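Local coordinates for topoisomerase IV subunit A (Escherichia coli, PDB 1ZVT), which forms part of a type II topoisomerase that decatenates DNA and alters its supercoiling, its C-terminal beta-pinwheel domain probably binding DNA and tuning substrate choice, at residues G154-F159 with Q219-E224; L147-Q152 with K174-P179; L8-W13 with G32-A37; W13-K18 with P25-K30; S56-P61 with D114-N119. All coordinates share one frame; numbering follows the deposited sequence.

Interaction 1. Residues G154-F159 with Q219-E224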
# COMPACT_ATOMS: atom_id res chain seq x y z
N GLY A 154 -15.88 5.62 10.54
CA GLY A 154 -16.04 4.38 11.29
C GLY A 154 -16.97 3.37 10.66
O GLY A 154 -17.53 2.54 11.37
N ARG A 155 -17.15 3.44 9.35
CA ARG A 155 -17.97 2.43 8.67
C ARG A 155 -17.10 1.31 8.14
O ARG A 155 -15.98 1.56 7.70
CB ARG A 155 -18.80 3.03 7.53
CG ARG A 155 -19.86 4.01 8.04
CD ARG A 155 -20.77 4.52 6.96
NE ARG A 155 -21.85 5.23 7.64
CZ ARG A 155 -21.75 6.49 8.05
NH1 ARG A 155 -20.66 7.21 7.80
NH2 ARG A 155 -22.76 7.04 8.72
N MET A 156 -17.62 0.09 8.19
CA MET A 156 -16.89 -1.10 7.73
C MET A 156 -17.67 -1.83 6.64
O MET A 156 -18.90 -1.98 6.70
CB MET A 156 -16.63 -2.07 8.90
CG MET A 156 -15.78 -1.49 10.00
SD MET A 156 -15.45 -2.72 11.28
CE MET A 156 -14.96 -4.11 10.35
N LEU A 157 -16.95 -2.26 5.61
CA LEU A 157 -17.57 -3.06 4.54
C LEU A 157 -16.62 -4.16 4.15
O LEU A 157 -15.43 -3.90 3.98
CB LEU A 157 -17.84 -2.19 3.30
CG LEU A 157 -18.52 -2.87 2.10
CD1 LEU A 157 -19.95 -3.27 2.42
CD2 LEU A 157 -18.51 -1.98 0.87
N MET A 158 -17.14 -5.37 3.99
CA MET A 158 -16.31 -6.51 3.55
C MET A 158 -16.97 -7.18 2.34
O MET A 158 -18.18 -7.41 2.34
CB MET A 158 -16.13 -7.55 4.66
CG MET A 158 -15.12 -8.64 4.30
SD MET A 158 -14.69 -9.63 5.74
CE MET A 158 -16.10 -10.71 5.91
N PHE A 159 -16.17 -7.52 1.32
CA PHE A 159 -16.68 -8.30 0.18
C PHE A 159 -15.49 -9.00 -0.48
O PHE A 159 -14.35 -8.59 -0.27
CB PHE A 159 -17.43 -7.40 -0.83
CG PHE A 159 -16.59 -6.28 -1.41
CD1 PHE A 159 -15.70 -6.51 -2.46
CD2 PHE A 159 -16.73 -4.98 -0.92
CE1 PHE A 159 -14.93 -5.47 -2.99
CE2 PHE A 159 -15.96 -3.94 -1.43
CZ PHE A 159 -15.07 -4.19 -2.47
N GLN A 219 -18.87 -11.28 9.23
CA GLN A 219 -20.01 -11.63 8.37
C GLN A 219 -21.07 -10.52 8.40
O GLN A 219 -21.74 -10.25 7.39
CB GLN A 219 -20.63 -12.99 8.77
CG GLN A 219 -19.63 -14.15 8.71
CD GLN A 219 -20.27 -15.54 8.78
OE1 GLN A 219 -21.17 -15.81 9.60
NE2 GLN A 219 -19.79 -16.45 7.93
N LYS A 220 -21.20 -9.87 9.56
CA LYS A 220 -22.19 -8.82 9.79
C LYS A 220 -21.90 -7.51 9.05
O LYS A 220 -22.81 -6.69 8.88
CB LYS A 220 -22.33 -8.51 11.29
CG LYS A 220 -22.61 -9.71 12.21
CD LYS A 220 -24.08 -10.05 12.28
CE LYS A 220 -24.31 -11.34 13.06
NZ LYS A 220 -25.74 -11.76 12.97
N VAL A 221 -20.66 -7.29 8.64
CA VAL A 221 -20.33 -6.10 7.86
C VAL A 221 -20.09 -6.44 6.39
O VAL A 221 -19.66 -5.60 5.63
CB VAL A 221 -19.10 -5.27 8.44
CG1 VAL A 221 -19.35 -4.87 9.91
CG2 VAL A 221 -17.79 -6.03 8.29
N THR A 222 -20.37 -7.69 6.01
CA THR A 222 -20.26 -8.09 4.61
C THR A 222 -21.40 -7.44 3.81
O THR A 222 -22.54 -7.34 4.30
CB THR A 222 -20.21 -9.62 4.47
OG1 THR A 222 -19.09 -10.10 5.23
CG2 THR A 222 -20.02 -10.03 3.03
N GLY A 223 -21.11 -6.95 2.61
CA GLY A 223 -22.11 -6.27 1.82
C GLY A 223 -21.64 -6.13 0.39
O GLY A 223 -20.57 -6.62 0.03
N GLU A 224 -22.43 -5.44 -0.41
CA GLU A 224 -22.08 -5.28 -1.81
C GLU A 224 -21.01 -4.20 -1.94
O GLU A 224 -21.08 -3.18 -1.28
CB GLU A 224 -23.33 -4.88 -2.60
CG GLU A 224 -23.16 -4.89 -4.11
CD GLU A 224 -23.32 -6.28 -4.73
OE1 GLU A 224 -24.12 -7.08 -4.21
OE2 GLU A 224 -22.65 -6.55 -5.76
O HOH W 1 -21.57 -3.29 5.84

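Interaction 2. Residues L147-Q152 with K174-P179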
# COMPACT_ATOMS: atom_id res chain seq x y z
N LEU A 147 -11.80 -8.42 0.86
CA LEU A 147 -11.38 -7.03 1.01
C LEU A 147 -12.16 -6.45 2.19
O LEU A 147 -13.36 -6.69 2.31
CB LEU A 147 -11.72 -6.25 -0.28
CG LEU A 147 -11.40 -4.75 -0.36
CD1 LEU A 147 -11.20 -4.34 -1.81
CD2 LEU A 147 -12.48 -3.90 0.32
N LEU A 148 -11.47 -5.74 3.07
CA LEU A 148 -12.12 -5.13 4.22
C LEU A 148 -11.73 -3.67 4.24
O LEU A 148 -10.53 -3.33 4.20
CB LEU A 148 -11.70 -5.82 5.53
CG LEU A 148 -12.28 -5.19 6.80
CD1 LEU A 148 -13.80 -5.28 6.88
CD2 LEU A 148 -11.66 -5.80 8.04
N ALA A 149 -12.75 -2.81 4.19
CA ALA A 149 -12.51 -1.37 4.17
C ALA A 149 -13.10 -0.77 5.42
O ALA A 149 -14.19 -1.16 5.85
CB ALA A 149 -13.24 -0.73 2.94
N ILE A 150 -12.38 0.18 6.01
CA ILE A 150 -12.86 0.90 7.20
C ILE A 150 -12.69 2.39 6.91
O ILE A 150 -11.61 2.82 6.54
CB ILE A 150 -12.02 0.56 8.47
CG1 ILE A 150 -12.00 -0.97 8.68
CG2 ILE A 150 -12.59 1.32 9.70
CD1 ILE A 150 -11.09 -1.38 9.88
N THR A 151 -13.77 3.16 7.07
CA THR A 151 -13.69 4.60 6.80
C THR A 151 -13.29 5.44 8.02
O THR A 151 -13.39 4.97 9.17
CB THR A 151 -15.02 5.17 6.26
OG1 THR A 151 -16.00 5.19 7.31
CG2 THR A 151 -15.55 4.31 5.12
N GLN A 152 -12.93 6.70 7.76
CA GLN A 152 -12.56 7.65 8.81
C GLN A 152 -13.75 7.87 9.76
O GLN A 152 -13.56 8.10 10.96
CB GLN A 152 -12.15 8.95 8.11
CG GLN A 152 -11.73 10.10 8.96
CD GLN A 152 -11.47 11.33 8.12
OE1 GLN A 152 -11.86 12.45 8.50
NE2 GLN A 152 -10.84 11.15 6.95
N LYS A 174 -15.54 2.15 -7.52
CA LYS A 174 -15.87 2.35 -6.12
C LYS A 174 -15.72 1.07 -5.31
O LYS A 174 -16.28 0.01 -5.65
CB LYS A 174 -17.31 2.89 -6.00
CG LYS A 174 -17.65 3.39 -4.61
CD LYS A 174 -19.04 4.04 -4.57
CE LYS A 174 -19.06 5.35 -5.35
NZ LYS A 174 -20.46 5.90 -5.45
N ILE A 175 -14.97 1.18 -4.21
CA ILE A 175 -14.82 0.12 -3.21
C ILE A 175 -15.90 0.31 -2.13
O ILE A 175 -16.65 -0.61 -1.83
CB ILE A 175 -13.41 0.20 -2.57
CG1 ILE A 175 -12.37 -0.22 -3.62
CG2 ILE A 175 -13.30 -0.66 -1.29
CD1 ILE A 175 -10.92 0.12 -3.23
N ILE A 176 -15.96 1.52 -1.58
CA ILE A 176 -16.91 1.85 -0.53
C ILE A 176 -17.41 3.27 -0.80
O ILE A 176 -16.65 4.12 -1.27
CB ILE A 176 -16.23 1.71 0.87
CG1 ILE A 176 -17.20 2.02 2.01
CG2 ILE A 176 -14.99 2.60 0.98
CD1 ILE A 176 -16.73 1.56 3.39
N ASN A 177 -18.69 3.52 -0.55
CA ASN A 177 -19.24 4.84 -0.89
C ASN A 177 -18.88 5.89 0.14
O ASN A 177 -19.28 5.81 1.29
CB ASN A 177 -20.75 4.81 -1.04
CG ASN A 177 -21.29 6.12 -1.56
OD1 ASN A 177 -22.09 6.80 -0.90
ND2 ASN A 177 -20.85 6.50 -2.75
N ILE A 178 -18.08 6.85 -0.29
CA ILE A 178 -17.77 8.04 0.50
C ILE A 178 -18.11 9.23 -0.41
O ILE A 178 -17.57 9.35 -1.51
CB ILE A 178 -16.28 8.06 0.89
CG1 ILE A 178 -15.93 6.74 1.63
CG2 ILE A 178 -15.97 9.29 1.77
CD1 ILE A 178 -14.49 6.58 1.95
N PRO A 179 -19.04 10.08 0.02
CA PRO A 179 -19.45 11.22 -0.80
C PRO A 179 -18.22 12.04 -1.21
O PRO A 179 -17.38 12.35 -0.38
CB PRO A 179 -20.37 12.02 0.13
CG PRO A 179 -20.92 10.99 1.10
CD PRO A 179 -19.79 10.00 1.29

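Interaction 3. Residues L8-W13 with G32-A37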
# COMPACT_ATOMS: atom_id res chain seq x y z
N LEU A 8 15.07 1.04 1.85
CA LEU A 8 14.60 2.42 1.68
C LEU A 8 14.69 3.14 3.01
O LEU A 8 14.28 2.60 4.05
CB LEU A 8 13.13 2.40 1.23
CG LEU A 8 12.41 3.74 1.11
CD1 LEU A 8 13.05 4.61 0.00
CD2 LEU A 8 10.90 3.51 0.86
N SER A 9 15.22 4.35 2.98
CA SER A 9 15.35 5.13 4.20
C SER A 9 14.25 6.20 4.30
O SER A 9 13.56 6.49 3.31
CB SER A 9 16.72 5.77 4.28
OG SER A 9 16.80 6.89 3.40
N GLN A 10 14.13 6.78 5.50
CA GLN A 10 13.10 7.81 5.76
C GLN A 10 13.23 9.00 4.81
O GLN A 10 12.23 9.57 4.36
CB GLN A 10 13.23 8.30 7.21
CG GLN A 10 12.76 7.30 8.25
CD GLN A 10 11.30 6.90 8.08
OE1 GLN A 10 10.47 7.69 7.60
NE2 GLN A 10 10.99 5.66 8.44
N MET A 11 14.48 9.33 4.48
CA MET A 11 14.78 10.46 3.59
C MET A 11 14.72 10.11 2.10
O MET A 11 14.99 10.97 1.25
CB MET A 11 16.15 11.04 3.92
CG MET A 11 16.26 11.67 5.31
SD MET A 11 15.11 13.02 5.52
CE MET A 11 13.84 12.31 6.56
N GLY A 12 14.39 8.86 1.78
CA GLY A 12 14.21 8.48 0.37
C GLY A 12 15.49 8.07 -0.32
O GLY A 12 15.61 8.21 -1.55
N TRP A 13 16.43 7.53 0.45
CA TRP A 13 17.68 7.01 -0.09
C TRP A 13 17.58 5.50 -0.13
O TRP A 13 16.95 4.88 0.73
CB TRP A 13 18.86 7.43 0.79
CG TRP A 13 19.20 8.88 0.61
CD1 TRP A 13 18.32 9.93 0.55
CD2 TRP A 13 20.50 9.44 0.45
NE1 TRP A 13 19.00 11.11 0.39
CE2 TRP A 13 20.34 10.84 0.31
CE3 TRP A 13 21.79 8.89 0.42
CZ2 TRP A 13 21.43 11.71 0.14
CZ3 TRP A 13 22.88 9.76 0.24
CH2 TRP A 13 22.69 11.15 0.11
N GLY A 32 20.65 12.16 10.51
CA GLY A 32 19.24 12.55 10.40
C GLY A 32 18.38 11.55 9.63
O GLY A 32 17.17 11.75 9.48
N ASP A 33 18.98 10.48 9.14
CA ASP A 33 18.22 9.50 8.36
C ASP A 33 18.18 8.17 9.09
O ASP A 33 18.97 7.92 10.00
CB ASP A 33 18.85 9.36 6.97
CG ASP A 33 17.89 8.76 5.93
OD1 ASP A 33 16.70 8.54 6.22
OD2 ASP A 33 18.35 8.54 4.79
N SER A 34 17.24 7.31 8.69
CA SER A 34 17.13 5.99 9.28
C SER A 34 16.21 5.12 8.44
O SER A 34 15.61 5.58 7.46
CB SER A 34 16.59 6.09 10.72
OG SER A 34 15.31 6.69 10.73
N PHE A 35 16.09 3.88 8.88
CA PHE A 35 15.38 2.82 8.18
C PHE A 35 13.90 3.14 8.00
O PHE A 35 13.25 3.66 8.92
CB PHE A 35 15.51 1.52 8.99
CG PHE A 35 14.74 0.38 8.41
CD1 PHE A 35 15.23 -0.29 7.28
CD2 PHE A 35 13.52 -0.04 8.98
CE1 PHE A 35 14.52 -1.37 6.74
CE2 PHE A 35 12.81 -1.10 8.46
CZ PHE A 35 13.31 -1.78 7.34
N LYS A 36 13.38 2.79 6.81
CA LYS A 36 11.95 2.92 6.53
C LYS A 36 11.32 1.58 6.15
O LYS A 36 10.28 1.23 6.68
CB LYS A 36 11.69 3.95 5.43
CG LYS A 36 10.17 4.12 5.13
CD LYS A 36 9.86 5.37 4.28
CE LYS A 36 8.45 5.29 3.72
NZ LYS A 36 7.38 5.18 4.75
N ALA A 37 11.95 0.86 5.22
CA ALA A 37 11.39 -0.39 4.72
C ALA A 37 12.44 -1.17 3.95
O ALA A 37 13.39 -0.59 3.40
CB ALA A 37 10.16 -0.15 3.83
O HOH W 2 7.85 7.42 6.61

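Interaction 4. Residues W13-K18 with P25-K30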
# COMPACT_ATOMS: atom_id res chain seq x y z
N TRP A 13 16.43 7.53 0.45
CA TRP A 13 17.68 7.01 -0.09
C TRP A 13 17.58 5.50 -0.13
O TRP A 13 16.95 4.88 0.73
CB TRP A 13 18.86 7.43 0.79
CG TRP A 13 19.20 8.88 0.61
CD1 TRP A 13 18.32 9.93 0.55
CD2 TRP A 13 20.50 9.44 0.45
NE1 TRP A 13 19.00 11.11 0.39
CE2 TRP A 13 20.34 10.84 0.31
CE3 TRP A 13 21.79 8.89 0.42
CZ2 TRP A 13 21.43 11.71 0.14
CZ3 TRP A 13 22.88 9.76 0.24
CH2 TRP A 13 22.69 11.15 0.11
N VAL A 14 18.19 4.91 -1.15
CA VAL A 14 18.07 3.46 -1.36
C VAL A 14 19.40 2.79 -1.57
O VAL A 14 20.37 3.43 -1.99
CB VAL A 14 17.17 3.13 -2.58
CG1 VAL A 14 15.72 3.41 -2.25
CG2 VAL A 14 17.59 3.92 -3.85
N ARG A 15 19.44 1.48 -1.32
CA ARG A 15 20.58 0.67 -1.68
C ARG A 15 20.11 -0.77 -1.89
O ARG A 15 19.00 -1.12 -1.48
CB ARG A 15 21.66 0.73 -0.61
CG ARG A 15 21.35 -0.08 0.63
CD ARG A 15 22.21 0.38 1.77
NE ARG A 15 21.63 1.49 2.53
CZ ARG A 15 22.23 2.09 3.55
NH1 ARG A 15 23.45 1.71 3.94
NH2 ARG A 15 21.63 3.07 4.19
N SER A 16 20.95 -1.58 -2.52
CA SER A 16 20.63 -2.98 -2.81
C SER A 16 21.69 -3.83 -2.13
O SER A 16 22.85 -3.81 -2.54
CB SER A 16 20.63 -3.24 -4.32
OG SER A 16 20.37 -4.61 -4.63
N ALA A 17 21.31 -4.56 -1.09
CA ALA A 17 22.25 -5.39 -0.33
C ALA A 17 22.22 -6.80 -0.88
O ALA A 17 21.17 -7.29 -1.26
CB ALA A 17 21.88 -5.38 1.13
N LYS A 18 23.37 -7.46 -0.92
CA LYS A 18 23.44 -8.85 -1.35
C LYS A 18 22.80 -9.73 -0.28
O LYS A 18 23.06 -9.54 0.89
CB LYS A 18 24.90 -9.27 -1.54
CG LYS A 18 25.62 -8.52 -2.64
CD LYS A 18 27.02 -9.08 -2.84
CE LYS A 18 27.75 -8.33 -3.95
NZ LYS A 18 28.86 -9.14 -4.52
N PRO A 25 17.68 -2.36 9.40
CA PRO A 25 17.68 -1.22 10.30
C PRO A 25 19.07 -0.95 10.89
O PRO A 25 19.35 0.18 11.29
CB PRO A 25 16.67 -1.63 11.38
CG PRO A 25 15.79 -2.62 10.69
CD PRO A 25 16.75 -3.41 9.84
N GLY A 26 19.93 -1.98 10.93
CA GLY A 26 21.28 -1.84 11.47
C GLY A 26 22.33 -1.26 10.53
O GLY A 26 23.48 -1.10 10.92
N LEU A 27 21.95 -0.97 9.29
CA LEU A 27 22.88 -0.36 8.34
C LEU A 27 23.23 1.07 8.70
O LEU A 27 22.59 1.69 9.55
CB LEU A 27 22.28 -0.39 6.93
CG LEU A 27 21.99 -1.78 6.37
CD1 LEU A 27 21.13 -1.68 5.13
CD2 LEU A 27 23.29 -2.51 6.06
N ASN A 28 24.27 1.58 8.03
CA ASN A 28 24.70 2.97 8.14
C ASN A 28 23.68 3.88 7.45
O ASN A 28 23.30 3.64 6.31
CB ASN A 28 26.08 3.09 7.48
CG ASN A 28 26.69 4.48 7.61
OD1 ASN A 28 27.59 4.83 6.83
ND2 ASN A 28 26.24 5.27 8.57
N TYR A 29 23.22 4.91 8.16
CA TYR A 29 22.40 5.94 7.53
C TYR A 29 23.09 7.27 7.68
O TYR A 29 23.89 7.45 8.60
CB TYR A 29 21.00 5.97 8.14
CG TYR A 29 20.26 4.69 7.82
CD1 TYR A 29 20.31 3.60 8.68
CD2 TYR A 29 19.54 4.56 6.63
CE1 TYR A 29 19.65 2.40 8.37
CE2 TYR A 29 18.88 3.38 6.31
CZ TYR A 29 18.93 2.32 7.18
OH TYR A 29 18.29 1.14 6.86
N LYS A 30 22.82 8.19 6.76
CA LYS A 30 23.39 9.54 6.88
C LYS A 30 22.76 10.25 8.08
O LYS A 30 21.67 9.89 8.53
CB LYS A 30 23.22 10.32 5.58
CG LYS A 30 21.81 10.81 5.33
CD LYS A 30 21.65 11.30 3.90
CE LYS A 30 20.20 11.68 3.65
NZ LYS A 30 19.97 13.13 3.93

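Interaction 5. Residues S56-P61 with D114-N119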
# COMPACT_ATOMS: atom_id res chain seq x y z
N SER A 56 3.94 5.28 -10.35
CA SER A 56 4.84 4.16 -10.05
C SER A 56 6.10 4.20 -10.94
O SER A 56 6.06 4.71 -12.06
CB SER A 56 4.15 2.80 -10.17
OG SER A 56 3.77 2.54 -11.51
N TYR A 57 7.19 3.64 -10.42
CA TYR A 57 8.49 3.72 -11.06
C TYR A 57 9.20 2.41 -10.82
O TYR A 57 9.09 1.86 -9.72
CB TYR A 57 9.35 4.80 -10.41
CG TYR A 57 8.74 6.17 -10.28
CD1 TYR A 57 7.86 6.47 -9.24
CD2 TYR A 57 9.10 7.19 -11.17
CE1 TYR A 57 7.32 7.75 -9.11
CE2 TYR A 57 8.56 8.47 -11.03
CZ TYR A 57 7.69 8.73 -10.00
OH TYR A 57 7.13 9.98 -9.87
N ALA A 58 9.93 1.91 -11.82
CA ALA A 58 10.75 0.73 -11.61
C ALA A 58 12.24 1.05 -11.76
O ALA A 58 12.63 1.85 -12.63
CB ALA A 58 10.38 -0.35 -12.60
N ILE A 59 13.06 0.42 -10.93
CA ILE A 59 14.51 0.60 -10.97
C ILE A 59 15.15 -0.80 -11.02
O ILE A 59 14.66 -1.73 -10.37
CB ILE A 59 15.03 1.37 -9.72
CG1 ILE A 59 14.56 2.84 -9.74
CG2 ILE A 59 16.57 1.30 -9.57
CD1 ILE A 59 15.09 3.69 -8.54
N ASP A 60 16.21 -0.95 -11.80
CA ASP A 60 16.97 -2.20 -11.86
C ASP A 60 17.95 -2.23 -10.67
O ASP A 60 18.79 -1.34 -10.51
CB ASP A 60 17.71 -2.25 -13.22
CG ASP A 60 18.50 -3.54 -13.44
OD1 ASP A 60 18.80 -4.28 -12.48
OD2 ASP A 60 18.88 -3.80 -14.61
N PRO A 61 17.86 -3.26 -9.81
CA PRO A 61 18.76 -3.31 -8.65
C PRO A 61 20.26 -3.21 -8.99
O PRO A 61 21.02 -2.72 -8.15
CB PRO A 61 18.45 -4.68 -8.02
CG PRO A 61 17.02 -4.96 -8.44
CD PRO A 61 16.94 -4.42 -9.85
N ASP A 114 2.04 -4.16 -14.06
CA ASP A 114 1.38 -2.90 -14.36
C ASP A 114 2.03 -1.72 -13.69
O ASP A 114 1.85 -0.60 -14.13
CB ASP A 114 -0.08 -2.95 -13.93
CG ASP A 114 -0.89 -3.92 -14.77
OD1 ASP A 114 -0.68 -3.95 -16.00
OD2 ASP A 114 -1.74 -4.63 -14.20
N LEU A 115 2.79 -1.98 -12.62
CA LEU A 115 3.52 -0.90 -11.93
C LEU A 115 4.89 -0.63 -12.55
O LEU A 115 5.50 0.39 -12.26
CB LEU A 115 3.70 -1.25 -10.46
CG LEU A 115 2.52 -0.96 -9.53
CD1 LEU A 115 1.35 -1.83 -9.87
CD2 LEU A 115 2.94 -1.23 -8.10
N VAL A 116 5.37 -1.54 -13.39
CA VAL A 116 6.77 -1.45 -13.84
C VAL A 116 6.90 -0.40 -14.94
O VAL A 116 6.43 -0.61 -16.07
CB VAL A 116 7.30 -2.81 -14.28
CG1 VAL A 116 8.71 -2.71 -14.92
CG2 VAL A 116 7.31 -3.77 -13.09
N ALA A 117 7.49 0.74 -14.60
CA ALA A 117 7.69 1.83 -15.55
C ALA A 117 9.14 2.25 -15.43
O ALA A 117 9.54 2.85 -14.43
CB ALA A 117 6.78 2.97 -15.25
N ARG A 118 9.95 1.91 -16.45
CA ARG A 118 11.39 2.07 -16.35
C ARG A 118 11.89 3.47 -16.73
O ARG A 118 13.06 3.78 -16.55
CB ARG A 118 12.10 0.95 -17.14
CG ARG A 118 11.71 -0.44 -16.62
CD ARG A 118 12.21 -1.58 -17.49
NE ARG A 118 11.82 -2.90 -16.97
CZ ARG A 118 12.47 -3.55 -16.00
NH1 ARG A 118 13.52 -3.00 -15.42
NH2 ARG A 118 12.06 -4.74 -15.60
N ASN A 119 10.99 4.30 -17.28
CA ASN A 119 11.31 5.68 -17.62
C ASN A 119 11.37 6.51 -16.37
O ASN A 119 10.74 6.18 -15.35
CB ASN A 119 10.26 6.25 -18.58
CG ASN A 119 8.87 6.23 -17.99
OD1 ASN A 119 8.32 5.16 -17.69
ND2 ASN A 119 8.29 7.41 -17.80
O HOH W 3 11.92 4.69 -13.13
O HOH W 4 14.49 2.04 -14.64

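Interaction 1. Residues G154-F159 with Q219-E224
Met156 and Met158 of strand 155-159 each turn a bent thioether chain against segment 219-224, and the two methyls end on different neighbours. Met156 slants across Val221: its CB lies 4.0 Å from Val221 CG1, and the bend at chi3 (48°) swings its CE to 4.0 Å from Val221 CG2, leaving the isopropyl group lodged between the root and the tip of the methionine. Met158 differs in its first torsion, CG anti to the backbone N (chi1 -172°), and its CE closes to 3.1 Å from Thr222 OG1. The hydroxyl's hydrogen bond goes to Leu218 O, in the helix just before; the methyl merely packs on it. Leu157 starts out away from segment 219-224, yet its branches come back to it: CD1 meets Gly223 CA at 3.7 Å and CD2 meets Glu224 O at 3.6 Å. The same CD2 sits at the edge of the Phe159 ring, in its plane, while the CB of Phe159 rests against Gly223 O.

Two backbone bonds fix this arrangement. Met158 N donates to Val221 O at 3.0 Å, from 40° out of the carbonyl plane, and Gly223 N answers to Met158 O, also at 3.0 Å. A water donates to both Met156 O and Val221 O, bridging the two segments beside this pair. The result is a single beta bridge, Met158 with Thr222, at the last residue of a type I turn. It belongs to a blade of the beta-pinwheel, in which the loop leading to strand 230-231 first runs beside strand 155-160.

Interaction 2. Residues L147-Q152 with K174-P179
Thr151 meets Ile176 and Ile178 through its methyl group, and here the contact is tightest: Thr151 CG2 is 3.5 Å from Ile176 CD1, closer than carbons usually pack. The threonine is turned with OG1 between the backbone N and the carbonyl carbon (chi1 71°), a rotation that lets the two branches divide their work. CG2 goes to the isoleucines, and OG1 takes a hydrogen bond from Arg155 N on the next strand. Ile178 passes the threonine heading the other way, its CD1 resting 4.0 Å from Thr151 CG2. At the other end Leu147 and Ile175 are nearly perpendicular, with Leu147 CD2 set 3.7 Å from Ile175 CG2.

The two segments run only 9° apart in direction, but their backbones are too widely spaced to pair as strands: the nearest CA atoms, those of Ala149 and Ile176, are 7.2 Å apart. This is side-chain packing of an inter-blade connection on a blade of the beta-pinwheel. Strand 147-151 lies inside one four-stranded sheet, whereas 174-179 is the connection that leaves strand 173-174, the last strand of the preceding sheet, and leads to helix 180-184.

Packing is slacker at the middle, where the small Ala149 offers just its CB, 4.2 Å from both Ile175 CG2 and Ile176 CD1. Leu157 and Leu164 add further apolar cover to Ile176 and Ile175 respectively. Beyond this buried row the character changes: Pro179, at the N-cap position of the following helix, is exposed to solvent, as is Gln152.

Interaction 3. Residues L8-W13 with G32-A37
Leu8 pairs with both Lys36 and Ala37 in a classic beta bulge, its carbonyl O accepting from Lys36 N at 2.9 Å and from Ala37 N at 3.1 Å, while Leu8 N gives an almost straight bond (175°) to Ala37 O. The register shifts by one at this point, and beyond the Ser9-Phe35 pair the first segment folds into a type I turn over Ser9-Gly12. Gln10 N still reaches across to Ser34 O at 2.7 Å.

Asp33 organises that turn. With CG anti to its own N (chi1 -160°), it brings its carboxylate up to the turn and divides its oxygens. OD2 receives the Ser9 hydroxyl on its syn side at 2.7 Å; OD1 is gripped from opposite faces of the carboxylate by Met11 N, 2.9 Å away, and by Ser34 N. Ser9 OG in turn accepts from Trp13 N, so one serine links the aspartate to the start of the next strand. The Met11 side chain runs counter to that of Asp33, its CG lying 3.3 Å from Asp33 OD1.

On the other flank Gln10, bent at chi2, lies crosswise to Lys36 and donates from NE2 to Phe35 O at 3.1 Å. A water joins Gln10 OE1 to Lys36 NZ. The aliphatic part of Lys36 runs alongside Leu8.

The contact sits at the surface where strand 3-9 pairs with strand 35-42 at the margin of the first sheet; on its other side strand 3-9 is flanked by strand 13-18, and Leu8 packs on Leu74 just past strand 72-73.

Interaction 4. Residues W13-K18 with P25-K30
Arg15 grips the backbone carbonyl of Asn28 with both terminal nitrogens, NH2 at 2.8 Å and NH1 at 3.1 Å from Asn28 O. The acceptor lies practically in the guanidinium plane, so the approach is end-on with one oxygen shared by two donors. The NH2 bond is the straighter of the two, 155° at the hydrogen. The side chain sets out with CG between the backbone N and the carbonyl carbon (chi1 76°) and bends at chi3 on its way to the loop. NH1 has a second carbonyl to serve, that of Ala67, and these partners together hold the flat group in place.

Leu27 and Tyr29 both pack on the same side of the guanidinium plane. Leu27 lies along the arginine in the reverse sense, its CB 3.8 Å from Arg15 NH1 and its CD1 over the guanidinium face near the rim. Tyr29 offers an off-centre cation-pi contact: Arg15 CZ is 5.0 Å from the ring centroid, with the planes 66° apart, and the phenol OH is hydrogen-bonded to Ala24 O.

Farther out, Lys30 is laid across Trp13. Its CE lies over the indole, 3.7 Å from the centroid of the five-membered ring, a CH-pi contact made by the methylene next to the charged nitrogen.

The loop 25-30 thus lies against the side chains of strand 13-18 at the protein surface. It is part of the connection from that strand to strand 35-42, and Tyr29 packs on Val7 of strand 3-9 and on Phe35.

Interaction 5. Residues S56-P61 with D114-N119
Ser56 turns its hydroxyl between the backbone N and the carbonyl carbon (chi1 66°), which aims OG at Leu115 O, 2.9 Å away. Val116 is rotated with CG1 anti to its N (chi1 173°), and although its CB points away from the strand, that methyl still comes within 3.7 Å of Ala58 CB. Between these two contacts the backbones join directly: Ala58 N donates to Ala117 O at 2.8 Å, approaching from 47° out of the carbonyl plane. Ala117 also sets its CB 3.7 Å from Ser56 O.

Strand 56-59 is an inner strand of a four-stranded pinwheel blade, and 114-119 belongs to the connection coming back from the next blade. That connection goes on to strand 123-124, which pairs with this very strand as the edge of its sheet, and Ser56 already shares a backbone bond with Lys123.

Apolar cover comes from Val48 on the adjacent strand, touched by Ala58, Leu115 and Val116. At the Arg118 end water enters the contact: Arg118 brings its CG to 4.2 Å from Ala58 CB, and a water donates to both Ala58 O, at 2.7 Å, and Arg118 O.

The five contacts form two touching pairs and one further contact. Interactions 3 and 4 share Trp13 and the first sheet, their centres 8 Å apart, with interaction 4 lying between the segments of interaction 3 along the chain. Interaction 5 follows, in the second sheet, and touches interaction 4 lightly where Ser16 meets Pro61. Interactions 1 and 2 come later, their segments alternating; they meet through the neighbouring strands 146-151 and 155-160, on the opposite side of the chain's centre, about 36 Å between centres from interaction 3 to interaction 1. Interactions 1 and 5 repeat one arrangement: a loop runs along a blade's inner strand just before supplying its last strand, a scheme consistent with linking successive blades.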